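Local coordinates for putative cytoplasmic protein (Salmonella enterica subsp. enterica serovar Typhimurium, PDB 4IQN), which is of unknown function and belongs to a family built around a domain of unknown function, DUF5066, at residues K39-Q44 and P123-I128; S67-P72 and D129-Q134; P92-Y97 and I107-L112; P114-D119 and E210-A215. All coordinates share one frame; numbering follows the deposited sequence.

In the fold
Contact 1 is the buried one, and contact 2 lies at the surface. Contacts 3 and 4 are partly buried, with about 11 Å between their centres. Contacts 1 and 2 use one piece of chain: strand 124-128 serves contact 1, and the loop after it serves contact 2. Contact 3 fastens helix 93-99 to the chain that follows it, while contact 4 pairs the next part of that chain with the lead-in to helix 214-217. Guanidinium-to-carbonyl and backbone hydrogen bonds make contact 1; apolar touches and a bridging water make contact 2. Contact 3 rests on one tyrosine; contact 4 mixes backbone pairing with aromatic rings. An Arg41-Glu210 salt bridge joins contacts 1 and 4.

Contact 1: residues K39-Q44 and P123-I128; sequences KYRDPQ and PALIRI
The carbonyl oxygen of Pro123 is gripped by two nitrogens of Arg41. NE and NH2 both donate to it, and Arg41 NE lies 2.9 Å from Pro123 O. The grip is side-on, and the oxygen lies close to the guanidinium plane. Both bonds are bent, with N-H...O angles of 138° and 139°, as expected when two donors share one acceptor. The Arg41 chain bends at chi2 and chi3, and these bends fold it back until NE and NH2 both face Pro123 O. Arg41 NH2 also forms a salt bridge with Glu210 OE2, which probably offsets the charge of this buried residue. Leu125 covers one face of the guanidinium: its CD1 sits over the centre, 3.5 Å from Arg41 CZ. Leu125 CG lies 3.6 Å from Arg41 NH2.

The backbones add a single beta bridge between Tyr40 and Pro123. Its bond runs from Ala124 N to Lys39 O, 3.0 Å long. In this way the loop between strands 36-38 and 48-49 meets strand 124-128 near Ala124. That strand is an outermost one of a four-stranded antiparallel sheet. Ala124 CB rests 3.7 Å from the same Lys39 O.

Contact 2: residues S67-P72 and D129-Q134; sequences SNYNMP and DHVGDQ
Val131 lays its CG1 methyl over one face of the Tyr69 ring. The methyl carbon is 4.0 Å from the ring centroid and 27° off the normal, a CH-pi contact. The closest pair is Val131 CG1 and Tyr69 CG at 3.6 Å, so the methyl sits nearer the root of the ring than its hydroxyl end. The two side chains cross at about a right angle.

Met71, a selenomethionine, adds a more tentative apolar touch, since it has two conformers. In one of them SE lies 4.3 Å from Val131 CB.

No direct hydrogen bond joins the two segments. One water does so instead, donating to Pro72 O at 2.9 Å and to His130 O at 2.8 Å. Within segment 67-72 a type I beta turn runs from Ser67 to Asn70. Ser67 OG accepts from Tyr69 N at 3.0 Å, an ST turn that braces the residue carrying the ring.

Segment 129-134 is the loop linking antiparallel strands 124-128 and 135-140. Ile173 of helix 166-174 touches both Tyr69 and Val131, while Asp129 bonds to Thr76 and His130 to Tyr169 of the same helix as Ile173.

Contact 3: residues P92-Y97 and I107-L112; sequences PDEEAY and IDIEDL
Tyr97 meets Ile109 with one face of its ring. Ile109 CG1, anti to its backbone N (chi1 -169°), is thereby set over the ring centre, 3.8 Å from the centroid and 13° off the normal, a CH-pi contact. The two side chains slide past each other in opposite directions. Beyond CG1, Ile109 CD1 comes to 3.5 Å from Tyr97 CB. The same methyl lies 3.8 Å from Glu94 CA. At the ring edge, Leu112 CD1 comes to 3.6 Å from Tyr97 OH.

Tyr97 OH donates to Ile107 O at 2.7 Å, from above the carbonyl plane.

Further out, Tyr97 belongs to helix 93-99, with Pro92 as the N-cap residue. Across from it, Leu112 N bonds to Ile109 O at 2.8 Å. Phe216 of helix 214-217 touches both Tyr97 and Leu112. Asp93 bonds to Ser91 and to the backbone N of Trp116.

Tyr97 thus joins the segments in two ways: its ring packs on aliphatic carbon, and the hydroxyl of this buried residue finds an acceptor in the Ile107 carbonyl.

Contact 4: residues P114-D119 and E210-A215; sequences PVWSND and EDYHEA
The backbones of Trp116 and Tyr212 are joined by a single beta bridge, which pairs the loop before strand 124-128 with the lead-in to helix 214-217. Two backbone bonds make the pairing. His213 N donates to Val115 O at 2.9 Å, nearly straight at 174°, and Ser117 N donates to Asp211 O.

Aromatic contacts come next. Trp116 turns an edge toward the face of Tyr212, with planes at 67°. Its CZ3 lies over the centre of the Tyr212 ring, and Trp116 CZ3 is 3.7 Å from Tyr212 CE2. One face of the indole also lies on the backbone, with Asp211 O above its centre. Pro114, which follows a cis peptide bond, sets its CG over a face of the His213 imidazole, offset toward the rim, a CH-pi contact.

Among the polar side chains, Trp116 NE1 donates to Glu210 OE1 at 2.8 Å, with the oxygen in the indole plane. Glu210 OE2 bonds to Tyr139 OH, besides its salt bridge to Arg41. Tyr212 OH reaches Ala96 O of helix 93-99.

His213 is the N-cap of helix 214-217. NE2 makes a weak bond to Asn118 OD1, and His213 ND1 accepts from Ala215 N at 2.9 Å, close to the ring plane.

Contact 1: residues K39-Q44 and P123-I128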
loop_
_atom_site.group_PDB
_atom_site.type_symbol
_atom_site.label_atom_id
_atom_site.label_comp_id
_atom_site.label_asym_id
_atom_site.label_seq_id
_atom_site.Cartn_x
_atom_site.Cartn_y
_atom_site.Cartn_z
ATOM N N LYS A 39 -10.660 -0.449 -8.956
ATOM C CA LYS A 39 -11.381 -0.581 -7.688
ATOM C C LYS A 39 -11.219 -1.971 -7.064
ATOM O O LYS A 39 -11.217 -2.100 -5.831
ATOM C CB LYS A 39 -12.868 -0.274 -7.901
ATOM C CG LYS A 39 -13.814 -0.374 -6.712
ATOM C CD LYS A 39 -13.593 0.693 -5.641
ATOM C CE LYS A 39 -14.568 0.575 -4.456
ATOM N NZ LYS A 39 -15.888 1.184 -4.717
ATOM N N TYR A 40 -11.080 -2.995 -7.898
ATOM C CA TYR A 40 -11.106 -4.386 -7.437
ATOM C C TYR A 40 -9.843 -5.142 -7.780
ATOM O O TYR A 40 -9.110 -4.803 -8.708
ATOM C CB TYR A 40 -12.323 -5.106 -8.033
ATOM C CG TYR A 40 -13.643 -4.489 -7.611
ATOM C CD1 TYR A 40 -14.100 -4.652 -6.341
ATOM C CD2 TYR A 40 -14.420 -3.711 -8.501
ATOM C CE1 TYR A 40 -15.281 -4.084 -5.915
ATOM C CE2 TYR A 40 -15.624 -3.146 -8.082
ATOM C CZ TYR A 40 -16.035 -3.344 -6.777
ATOM O OH TYR A 40 -17.183 -2.815 -6.293
ATOM N N ARG A 41 -9.570 -6.180 -6.987
ATOM C CA ARG A 41 -8.451 -7.037 -7.254
ATOM C C ARG A 41 -8.586 -7.836 -8.566
ATOM O O ARG A 41 -7.608 -8.114 -9.263
ATOM C CB ARG A 41 -8.269 -8.007 -6.096
ATOM C CG ARG A 41 -6.918 -8.649 -6.217
ATOM C CD ARG A 41 -6.142 -8.714 -4.948
ATOM N NE ARG A 41 -6.594 -7.834 -3.904
ATOM C CZ ARG A 41 -6.642 -8.196 -2.629
ATOM N NH1 ARG A 41 -6.235 -9.411 -2.263
ATOM N NH2 ARG A 41 -7.104 -7.357 -1.734
ATOM N N ASP A 42 -9.810 -8.228 -8.865
ATOM C CA ASP A 42 -10.123 -9.000 -10.100
ATOM C C ASP A 42 -9.617 -8.278 -11.372
ATOM O O ASP A 42 -10.151 -7.239 -11.755
ATOM C CB ASP A 42 -11.627 -9.257 -10.133
ATOM C CG ASP A 42 -12.128 -9.842 -11.448
ATOM O OD1 ASP A 42 -11.300 -10.288 -12.308
ATOM O OD2 ASP A 42 -13.401 -9.867 -11.581
ATOM N N PRO A 43 -8.587 -8.830 -12.025
ATOM C CA PRO A 43 -8.025 -8.143 -13.196
ATOM C C PRO A 43 -9.028 -7.901 -14.337
ATOM O O PRO A 43 -8.852 -6.957 -15.125
ATOM C CB PRO A 43 -6.898 -9.091 -13.637
ATOM C CG PRO A 43 -6.550 -9.856 -12.381
ATOM C CD PRO A 43 -7.878 -10.098 -11.753
ATOM N N GLN A 44 -10.080 -8.716 -14.423
ATOM C CA GLN A 44 -11.061 -8.565 -15.530
ATOM C C GLN A 44 -12.107 -7.489 -15.221
ATOM O O GLN A 44 -12.891 -7.122 -16.082
ATOM C CB GLN A 44 -11.795 -9.887 -15.872
ATOM C CG GLN A 44 -10.940 -11.146 -15.895
ATOM C CD GLN A 44 -9.807 -11.074 -16.900
ATOM O OE1 GLN A 44 -8.637 -10.921 -16.538
ATOM N NE2 GLN A 44 -10.152 -11.173 -18.176
ATOM N N PRO A 123 -10.841 -5.992 -2.691
ATOM C CA PRO A 123 -10.501 -4.690 -3.208
ATOM C C PRO A 123 -9.141 -4.693 -3.858
ATOM O O PRO A 123 -8.307 -5.557 -3.592
ATOM C CB PRO A 123 -10.447 -3.808 -1.956
ATOM C CG PRO A 123 -10.078 -4.747 -0.870
ATOM C CD PRO A 123 -10.738 -6.037 -1.215
ATOM N N ALA A 124 -8.906 -3.701 -4.702
ATOM C CA ALA A 124 -7.581 -3.492 -5.282
ATOM C C ALA A 124 -6.552 -3.179 -4.231
ATOM O O ALA A 124 -6.920 -2.731 -3.165
ATOM C CB ALA A 124 -7.608 -2.373 -6.304
ATOM N N LEU A 125 -5.289 -3.400 -4.565
ATOM C CA LEU A 125 -4.147 -3.058 -3.713
ATOM C C LEU A 125 -3.163 -2.251 -4.518
ATOM O O LEU A 125 -2.963 -2.503 -5.681
ATOM C CB LEU A 125 -3.411 -4.318 -3.206
ATOM C CG LEU A 125 -4.258 -5.317 -2.436
ATOM C CD1 LEU A 125 -3.520 -6.628 -2.198
ATOM C CD2 LEU A 125 -4.679 -4.688 -1.125
ATOM N N ILE A 126 -2.544 -1.275 -3.864
ATOM C CA ILE A 126 -1.384 -0.588 -4.389
ATOM C C ILE A 126 -0.230 -0.936 -3.489
ATOM O O ILE A 126 -0.295 -0.681 -2.263
ATOM C CB ILE A 126 -1.575 0.947 -4.435
ATOM C CG1 ILE A 126 -2.676 1.363 -5.430
ATOM C CG2 ILE A 126 -0.280 1.638 -4.812
ATOM C CD1 ILE A 126 -2.924 2.869 -5.429
ATOM N N ARG A 127 0.839 -1.470 -4.069
ATOM C CA ARG A 127 2.007 -1.868 -3.264
ATOM C C ARG A 127 2.819 -0.648 -2.912
ATOM O O ARG A 127 3.084 0.197 -3.760
ATOM C CB ARG A 127 2.882 -2.851 -4.043
ATOM C CG ARG A 127 4.057 -3.486 -3.307
ATOM C CD ARG A 127 3.610 -4.272 -2.102
ATOM N NE ARG A 127 4.572 -5.323 -1.805
ATOM C CZ ARG A 127 5.599 -5.215 -0.962
ATOM N NH1 ARG A 127 5.826 -4.101 -0.254
ATOM N NH2 ARG A 127 6.378 -6.263 -0.801
ATOM N N ILE A 128 3.221 -0.557 -1.652
ATOM C CA ILE A 128 4.129 0.501 -1.160
ATOM C C ILE A 128 5.452 -0.166 -0.779
ATOM O O ILE A 128 5.456 -1.228 -0.147
ATOM C CB ILE A 128 3.535 1.194 0.074
ATOM C CG1 ILE A 128 2.264 1.955 -0.283
ATOM C CG2 ILE A 128 4.553 2.127 0.789
ATOM C CD1 ILE A 128 2.450 3.167 -1.183
#

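Contact 2: residues S67-P72 and D129-Q134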
loop_
_atom_site.group_PDB
_atom_site.type_symbol
_atom_site.label_atom_id
_atom_site.label_comp_id
_atom_site.label_asym_id
_atom_site.label_seq_id
_atom_site.Cartn_x
_atom_site.Cartn_y
_atom_site.Cartn_z
ATOM N N SER A 67 13.209 7.769 1.169
ATOM C CA SER A 67 12.991 8.193 2.522
ATOM C C SER A 67 14.302 8.449 3.245
ATOM O O SER A 67 15.386 8.231 2.693
ATOM C CB SER A 67 12.231 7.123 3.302
ATOM O OG SER A 67 13.042 5.981 3.502
ATOM N N ASN A 68 14.168 8.917 4.486
ATOM C CA ASN A 68 15.283 8.975 5.435
ATOM C C ASN A 68 16.033 7.645 5.612
ATOM O O ASN A 68 17.171 7.640 6.089
ATOM C CB ASN A 68 14.839 9.514 6.810
ATOM C CG ASN A 68 13.572 8.845 7.346
ATOM O OD1 ASN A 68 12.559 8.852 6.687
ATOM N ND2 ASN A 68 13.624 8.305 8.557
ATOM N N TYR A 69 15.405 6.531 5.242
ATOM C CA TYR A 69 16.055 5.223 5.196
ATOM C C TYR A 69 16.861 4.964 3.916
ATOM O O TYR A 69 17.450 3.899 3.770
ATOM C CB TYR A 69 14.996 4.118 5.325
ATOM C CG TYR A 69 14.456 3.930 6.715
ATOM C CD1 TYR A 69 13.443 4.757 7.211
ATOM C CD2 TYR A 69 14.938 2.902 7.539
ATOM C CE1 TYR A 69 12.941 4.578 8.477
ATOM C CE2 TYR A 69 14.423 2.718 8.805
ATOM C CZ TYR A 69 13.426 3.559 9.253
ATOM O OH TYR A 69 12.904 3.391 10.488
ATOM N N ASN A 70 16.904 5.946 3.024
ATOM C CA ASN A 70 17.521 5.830 1.719
ATOM C C ASN A 70 16.925 4.688 0.899
ATOM O O ASN A 70 17.651 3.973 0.221
ATOM C CB ASN A 70 19.033 5.676 1.854
ATOM C CG ASN A 70 19.758 6.024 0.600
ATOM O OD1 ASN A 70 19.295 6.853 -0.202
ATOM N ND2 ASN A 70 20.907 5.388 0.396
HETATM N N MSE A 71 15.609 4.525 0.980
HETATM C CA MSE A 71 14.890 3.456 0.271
HETATM C C MSE A 71 13.626 4.038 -0.306
HETATM O O MSE A 71 13.059 4.973 0.259
HETATM C CB MSE A 71 14.544 2.314 1.241
HETATM C CG MSE A 71 15.774 1.828 1.989
HETATM SE SE MSE A 71 15.348 0.344 3.199
HETATM C CE MSE A 71 14.563 -0.891 1.908
ATOM N N PRO A 72 13.155 3.485 -1.425
ATOM C CA PRO A 72 11.987 4.038 -2.091
ATOM C C PRO A 72 10.674 3.803 -1.340
ATOM O O PRO A 72 10.651 3.047 -0.379
ATOM C CB PRO A 72 11.985 3.327 -3.446
ATOM C CG PRO A 72 12.682 2.036 -3.220
ATOM C CD PRO A 72 13.725 2.348 -2.182
ATOM N N ASP A 129 6.569 0.447 -1.165
ATOM C CA ASP A 129 7.878 -0.103 -0.897
ATOM C C ASP A 129 8.230 0.251 0.551
ATOM O O ASP A 129 8.058 1.373 0.966
ATOM C CB ASP A 129 8.883 0.446 -1.875
ATOM C CG ASP A 129 8.495 0.116 -3.324
ATOM O OD1 ASP A 129 8.614 -1.087 -3.693
ATOM O OD2 ASP A 129 8.035 1.031 -4.054
ATOM N N HIS A 130 8.687 -0.738 1.298
ATOM C CA HIS A 130 8.809 -0.635 2.745
ATOM C C HIS A 130 10.269 -0.697 3.161
ATOM O O HIS A 130 11.142 -1.048 2.368
ATOM C CB HIS A 130 8.003 -1.761 3.397
ATOM C CG HIS A 130 7.928 -1.672 4.888
ATOM N ND1 HIS A 130 7.681 -0.493 5.550
ATOM C CD2 HIS A 130 8.075 -2.622 5.844
ATOM C CE1 HIS A 130 7.669 -0.718 6.855
ATOM N NE2 HIS A 130 7.920 -2.001 7.055
ATOM N N VAL A 131 10.526 -0.281 4.392
ATOM C CA VAL A 131 11.875 -0.170 4.904
ATOM C C VAL A 131 12.318 -1.437 5.626
ATOM O O VAL A 131 13.497 -1.565 5.969
ATOM C CB VAL A 131 11.991 1.043 5.845
ATOM C CG1 VAL A 131 11.700 2.322 5.074
ATOM C CG2 VAL A 131 11.043 0.914 7.053
ATOM N N GLY A 132 11.388 -2.368 5.832
ATOM C CA GLY A 132 11.668 -3.665 6.462
ATOM C C GLY A 132 11.105 -4.829 5.660
ATOM O O GLY A 132 10.779 -4.689 4.485
ATOM N N ASP A 133 10.989 -5.984 6.316
ATOM C CA ASP A 133 10.583 -7.245 5.690
ATOM C C ASP A 133 9.095 -7.280 5.351
ATOM O O ASP A 133 8.667 -8.027 4.465
ATOM C CB ASP A 133 10.866 -8.439 6.623
ATOM C CG ASP A 133 12.363 -8.621 6.960
ATOM O OD1 ASP A 133 13.227 -8.483 6.054
ATOM O OD2 ASP A 133 12.678 -8.932 8.142
ATOM N N GLN A 134 8.278 -6.530 6.066
ATOM C CA GLN A 134 6.833 -6.607 5.809
ATOM C C GLN A 134 6.465 -6.027 4.443
ATOM O O GLN A 134 7.181 -5.168 3.897
ATOM C CB GLN A 134 6.017 -5.905 6.873
ATOM C CG GLN A 134 6.087 -6.592 8.210
ATOM C CD GLN A 134 5.171 -6.020 9.270
ATOM O OE1 GLN A 134 4.401 -5.083 9.054
ATOM N NE2 GLN A 134 5.278 -6.589 10.458
HETATM O O HOH W 1 11.823 0.457 0.101
#

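Contact 3: residues P92-Y97 and I107-L112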
loop_
_atom_site.group_PDB
_atom_site.type_symbol
_atom_site.label_atom_id
_atom_site.label_comp_id
_atom_site.label_asym_id
_atom_site.label_seq_id
_atom_site.Cartn_x
_atom_site.Cartn_y
_atom_site.Cartn_z
ATOM N N PRO A 92 -1.107 -10.018 -3.892
ATOM C CA PRO A 92 -0.030 -10.400 -3.035
ATOM C C PRO A 92 0.401 -11.871 -3.109
ATOM O O PRO A 92 0.878 -12.430 -2.136
ATOM C CB PRO A 92 -0.628 -10.122 -1.662
ATOM C CG PRO A 92 -2.047 -10.572 -1.823
ATOM C CD PRO A 92 -2.412 -10.136 -3.215
ATOM N N ASP A 93 0.301 -12.502 -4.253
ATOM C CA ASP A 93 0.617 -13.916 -4.332
ATOM C C ASP A 93 2.109 -14.223 -4.027
ATOM O O ASP A 93 2.388 -15.217 -3.351
ATOM C CB ASP A 93 0.165 -14.497 -5.656
ATOM C CG ASP A 93 -1.326 -14.325 -5.859
ATOM O OD1 ASP A 93 -1.605 -13.218 -6.346
ATOM O OD2 ASP A 93 -2.184 -15.247 -5.511
ATOM N N GLU A 94 3.032 -13.362 -4.479
ATOM C CA GLU A 94 4.470 -13.619 -4.265
ATOM C C GLU A 94 4.819 -13.519 -2.793
ATOM O O GLU A 94 5.521 -14.396 -2.239
ATOM C CB GLU A 94 5.374 -12.709 -5.110
ATOM C CG GLU A 94 5.458 -13.157 -6.578
ATOM C CD GLU A 94 6.285 -12.240 -7.499
ATOM O OE1 GLU A 94 6.751 -11.160 -7.052
ATOM O OE2 GLU A 94 6.460 -12.605 -8.695
ATOM N N GLU A 95 4.303 -12.477 -2.160
ATOM C CA GLU A 95 4.490 -12.276 -0.719
ATOM C C GLU A 95 3.902 -13.454 0.050
ATOM O O GLU A 95 4.515 -13.958 0.970
ATOM C CB GLU A 95 3.834 -10.967 -0.279
ATOM C CG GLU A 95 4.539 -9.709 -0.784
ATOM C CD GLU A 95 4.156 -9.235 -2.215
ATOM O OE1 GLU A 95 3.389 -9.939 -2.929
ATOM O OE2 GLU A 95 4.650 -8.125 -2.594
ATOM N N ALA A 96 2.727 -13.919 -0.370
ATOM C CA ALA A 96 2.075 -15.086 0.265
ATOM C C ALA A 96 2.853 -16.380 0.105
ATOM O O ALA A 96 2.972 -17.185 1.036
ATOM C CB ALA A 96 0.661 -15.271 -0.299
ATOM N N TYR A 97 3.367 -16.581 -1.096
ATOM C CA TYR A 97 4.165 -17.730 -1.427
ATOM C C TYR A 97 5.459 -17.779 -0.606
ATOM O O TYR A 97 5.790 -18.809 0.020
ATOM C CB TYR A 97 4.486 -17.666 -2.898
ATOM C CG TYR A 97 4.876 -18.956 -3.528
ATOM C CD1 TYR A 97 3.985 -20.014 -3.571
ATOM C CD2 TYR A 97 6.105 -19.113 -4.112
ATOM C CE1 TYR A 97 4.310 -21.199 -4.195
ATOM C CE2 TYR A 97 6.455 -20.304 -4.737
ATOM C CZ TYR A 97 5.546 -21.351 -4.775
ATOM O OH TYR A 97 5.832 -22.564 -5.381
ATOM N N ILE A 107 9.432 -25.164 -6.753
ATOM C CA ILE A 107 8.196 -25.192 -7.523
ATOM C C ILE A 107 7.920 -23.771 -7.915
ATOM O O ILE A 107 7.871 -22.903 -7.047
ATOM C CB ILE A 107 7.014 -25.720 -6.686
ATOM C CG1 ILE A 107 7.390 -27.076 -6.101
ATOM C CG2 ILE A 107 5.737 -25.757 -7.519
ATOM C CD1 ILE A 107 6.325 -28.128 -6.168
ATOM N N ASP A 108 7.757 -23.541 -9.218
ATOM C CA ASP A 108 7.424 -22.223 -9.758
ATOM C C ASP A 108 6.046 -21.795 -9.257
ATOM O O ASP A 108 5.082 -22.580 -9.307
ATOM C CB ASP A 108 7.417 -22.245 -11.310
ATOM C CG ASP A 108 8.839 -22.431 -11.931
ATOM O OD1 ASP A 108 9.850 -22.043 -11.296
ATOM O OD2 ASP A 108 8.945 -22.944 -13.079
ATOM N N ILE A 109 5.946 -20.545 -8.786
ATOM C CA ILE A 109 4.693 -20.025 -8.253
ATOM C C ILE A 109 3.531 -20.219 -9.245
ATOM O O ILE A 109 2.415 -20.533 -8.849
ATOM C CB ILE A 109 4.837 -18.560 -7.778
ATOM C CG1 ILE A 109 3.603 -18.130 -6.978
ATOM C CG2 ILE A 109 5.096 -17.617 -8.964
ATOM C CD1 ILE A 109 3.754 -16.814 -6.251
ATOM N N GLU A 110 3.823 -20.065 -10.537
ATOM C CA GLU A 110 2.808 -20.193 -11.595
ATOM C C GLU A 110 2.069 -21.531 -11.507
ATOM O O GLU A 110 0.865 -21.581 -11.712
ATOM C CB GLU A 110 3.437 -20.016 -12.982
ATOM C CG GLU A 110 3.973 -18.603 -13.249
ATOM C CD GLU A 110 5.399 -18.301 -12.721
ATOM O OE1 GLU A 110 6.105 -19.200 -12.192
ATOM O OE2 GLU A 110 5.819 -17.116 -12.835
ATOM N N ASP A 111 2.784 -22.598 -11.167
ATOM C CA ASP A 111 2.184 -23.940 -11.014
ATOM C C ASP A 111 1.206 -24.046 -9.838
ATOM O O ASP A 111 0.398 -24.987 -9.779
ATOM C CB ASP A 111 3.276 -25.019 -10.858
ATOM C CG ASP A 111 4.178 -25.137 -12.086
ATOM O OD1 ASP A 111 3.873 -24.574 -13.158
ATOM O OD2 ASP A 111 5.218 -25.790 -11.980
ATOM N N LEU A 112 1.279 -23.109 -8.896
ATOM C CA LEU A 112 0.429 -23.189 -7.701
ATOM C C LEU A 112 -0.597 -22.044 -7.554
ATOM O O LEU A 112 -1.301 -21.959 -6.539
ATOM C CB LEU A 112 1.318 -23.345 -6.466
ATOM C CG LEU A 112 1.937 -24.759 -6.354
ATOM C CD1 LEU A 112 2.964 -24.803 -5.243
ATOM C CD2 LEU A 112 0.892 -25.847 -6.123
#

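Contact 4: residues P114-D119 and E210-A215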
loop_
_atom_site.group_PDB
_atom_site.type_symbol
_atom_site.label_atom_id
_atom_site.label_comp_id
_atom_site.label_asym_id
_atom_site.label_seq_id
_atom_site.Cartn_x
_atom_site.Cartn_y
_atom_site.Cartn_z
ATOM N N PRO A 114 -4.058 -19.843 -8.235
ATOM C CA PRO A 114 -3.945 -18.822 -7.212
ATOM C C PRO A 114 -3.409 -19.188 -5.858
ATOM O O PRO A 114 -3.840 -20.191 -5.284
ATOM C CB PRO A 114 -5.379 -18.303 -7.093
ATOM C CG PRO A 114 -6.213 -19.507 -7.346
ATOM C CD PRO A 114 -5.462 -20.306 -8.376
ATOM N N VAL A 115 -2.482 -18.368 -5.360
ATOM C CA VAL A 115 -1.933 -18.597 -4.021
ATOM C C VAL A 115 -2.845 -17.971 -2.960
ATOM O O VAL A 115 -3.243 -18.629 -1.993
ATOM C CB VAL A 115 -0.500 -18.078 -3.920
ATOM C CG1 VAL A 115 0.020 -18.205 -2.484
ATOM C CG2 VAL A 115 0.414 -18.891 -4.817
ATOM N N TRP A 116 -3.151 -16.697 -3.133
ATOM C CA TRP A 116 -4.061 -15.958 -2.275
ATOM C C TRP A 116 -5.463 -16.044 -2.808
ATOM O O TRP A 116 -5.664 -16.421 -3.963
ATOM C CB TRP A 116 -3.634 -14.499 -2.221
ATOM C CG TRP A 116 -4.001 -13.770 -0.997
ATOM C CD1 TRP A 116 -4.840 -12.719 -0.894
ATOM C CD2 TRP A 116 -3.501 -14.018 0.352
ATOM N NE1 TRP A 116 -4.892 -12.278 0.410
ATOM C CE2 TRP A 116 -4.095 -13.075 1.188
ATOM C CE3 TRP A 116 -2.606 -14.939 0.892
ATOM C CZ2 TRP A 116 -3.819 -13.010 2.569
ATOM C CZ3 TRP A 116 -2.358 -14.906 2.240
ATOM C CH2 TRP A 116 -2.960 -13.939 3.068
ATOM N N SER A 117 -6.434 -15.724 -1.965
ATOM C CA SER A 117 -7.839 -15.704 -2.350
ATOM C C SER A 117 -8.046 -14.851 -3.592
ATOM O O SER A 117 -7.369 -13.859 -3.791
ATOM C CB SER A 117 -8.686 -15.129 -1.229
ATOM O OG SER A 117 -10.046 -15.008 -1.627
ATOM N N ASN A 118 -8.963 -15.285 -4.437
ATOM C CA ASN A 118 -9.379 -14.487 -5.614
ATOM C C ASN A 118 -10.861 -14.161 -5.538
ATOM O O ASN A 118 -11.519 -13.974 -6.555
ATOM C CB ASN A 118 -9.056 -15.220 -6.922
ATOM C CG ASN A 118 -9.671 -16.604 -7.021
ATOM O OD1 ASN A 118 -10.408 -17.074 -6.151
ATOM N ND2 ASN A 118 -9.389 -17.258 -8.122
ATOM N N ASP A 119 -11.402 -14.104 -4.329
ATOM C CA ASP A 119 -12.813 -13.801 -4.167
ATOM C C ASP A 119 -13.151 -12.508 -4.939
ATOM O O ASP A 119 -12.402 -11.534 -4.881
ATOM C CB ASP A 119 -13.179 -13.648 -2.703
ATOM C CG ASP A 119 -14.659 -13.494 -2.485
ATOM O OD1 ASP A 119 -15.225 -12.408 -2.694
ATOM O OD2 ASP A 119 -15.274 -14.483 -2.081
ATOM N N GLU A 210 -9.250 -12.137 3.090
ATOM C CA GLU A 210 -7.798 -12.133 2.793
ATOM C C GLU A 210 -7.096 -13.314 3.457
ATOM O O GLU A 210 -6.724 -13.254 4.650
ATOM C CB GLU A 210 -7.151 -10.826 3.294
ATOM C CG GLU A 210 -7.771 -9.552 2.696
ATOM C CD GLU A 210 -7.397 -9.272 1.247
ATOM O OE1 GLU A 210 -6.685 -10.103 0.606
ATOM O OE2 GLU A 210 -7.828 -8.178 0.766
ATOM N N ASP A 211 -6.907 -14.372 2.717
ATOM C CA ASP A 211 -6.214 -15.582 3.203
ATOM C C ASP A 211 -5.813 -16.352 1.972
ATOM O O ASP A 211 -6.219 -16.016 0.823
ATOM C CB ASP A 211 -7.136 -16.418 4.120
ATOM C CG ASP A 211 -6.356 -17.390 5.072
ATOM O OD1 ASP A 211 -5.113 -17.535 5.031
ATOM O OD2 ASP A 211 -7.028 -18.055 5.870
ATOM N N TYR A 212 -5.014 -17.371 2.203
ATOM C CA TYR A 212 -4.605 -18.330 1.209
ATOM C C TYR A 212 -5.831 -18.950 0.600
ATOM O O TYR A 212 -6.871 -19.166 1.264
ATOM C CB TYR A 212 -3.714 -19.412 1.849
ATOM C CG TYR A 212 -2.352 -18.882 2.195
ATOM C CD1 TYR A 212 -1.328 -18.852 1.250
ATOM C CD2 TYR A 212 -2.084 -18.410 3.473
ATOM C CE1 TYR A 212 -0.085 -18.345 1.551
ATOM C CE2 TYR A 212 -0.836 -17.903 3.792
ATOM C CZ TYR A 212 0.162 -17.875 2.835
ATOM O OH TYR A 212 1.401 -17.362 3.124
ATOM N N HIS A 213 -5.717 -19.219 -0.677
ATOM C CA HIS A 213 -6.795 -19.898 -1.429
ATOM C C HIS A 213 -6.917 -21.339 -0.992
ATOM O O HIS A 213 -5.921 -22.018 -0.770
ATOM C CB HIS A 213 -6.517 -19.819 -2.931
ATOM C CG HIS A 213 -7.746 -19.916 -3.777
ATOM N ND1 HIS A 213 -8.474 -21.072 -3.898
ATOM C CD2 HIS A 213 -8.378 -18.995 -4.541
ATOM C CE1 HIS A 213 -9.496 -20.873 -4.712
ATOM N NE2 HIS A 213 -9.450 -19.621 -5.129
ATOM N N GLU A 214 -8.148 -21.819 -0.880
ATOM C CA GLU A 214 -8.388 -23.229 -0.610
ATOM C C GLU A 214 -7.732 -24.147 -1.607
ATOM O O GLU A 214 -7.243 -25.232 -1.236
ATOM C CB GLU A 214 -9.889 -23.499 -0.502
ATOM C CG GLU A 214 -10.449 -22.898 0.783
ATOM C CD GLU A 214 -9.907 -23.552 2.061
ATOM O OE1 GLU A 214 -9.642 -24.775 2.049
ATOM O OE2 GLU A 214 -9.743 -22.836 3.074
ATOM N N ALA A 215 -7.705 -23.730 -2.876
ATOM C CA ALA A 215 -7.124 -24.559 -3.907
ATOM C C ALA A 215 -5.596 -24.643 -3.775
ATOM O O ALA A 215 -4.996 -25.648 -4.143
ATOM C CB ALA A 215 -7.557 -24.091 -5.302
#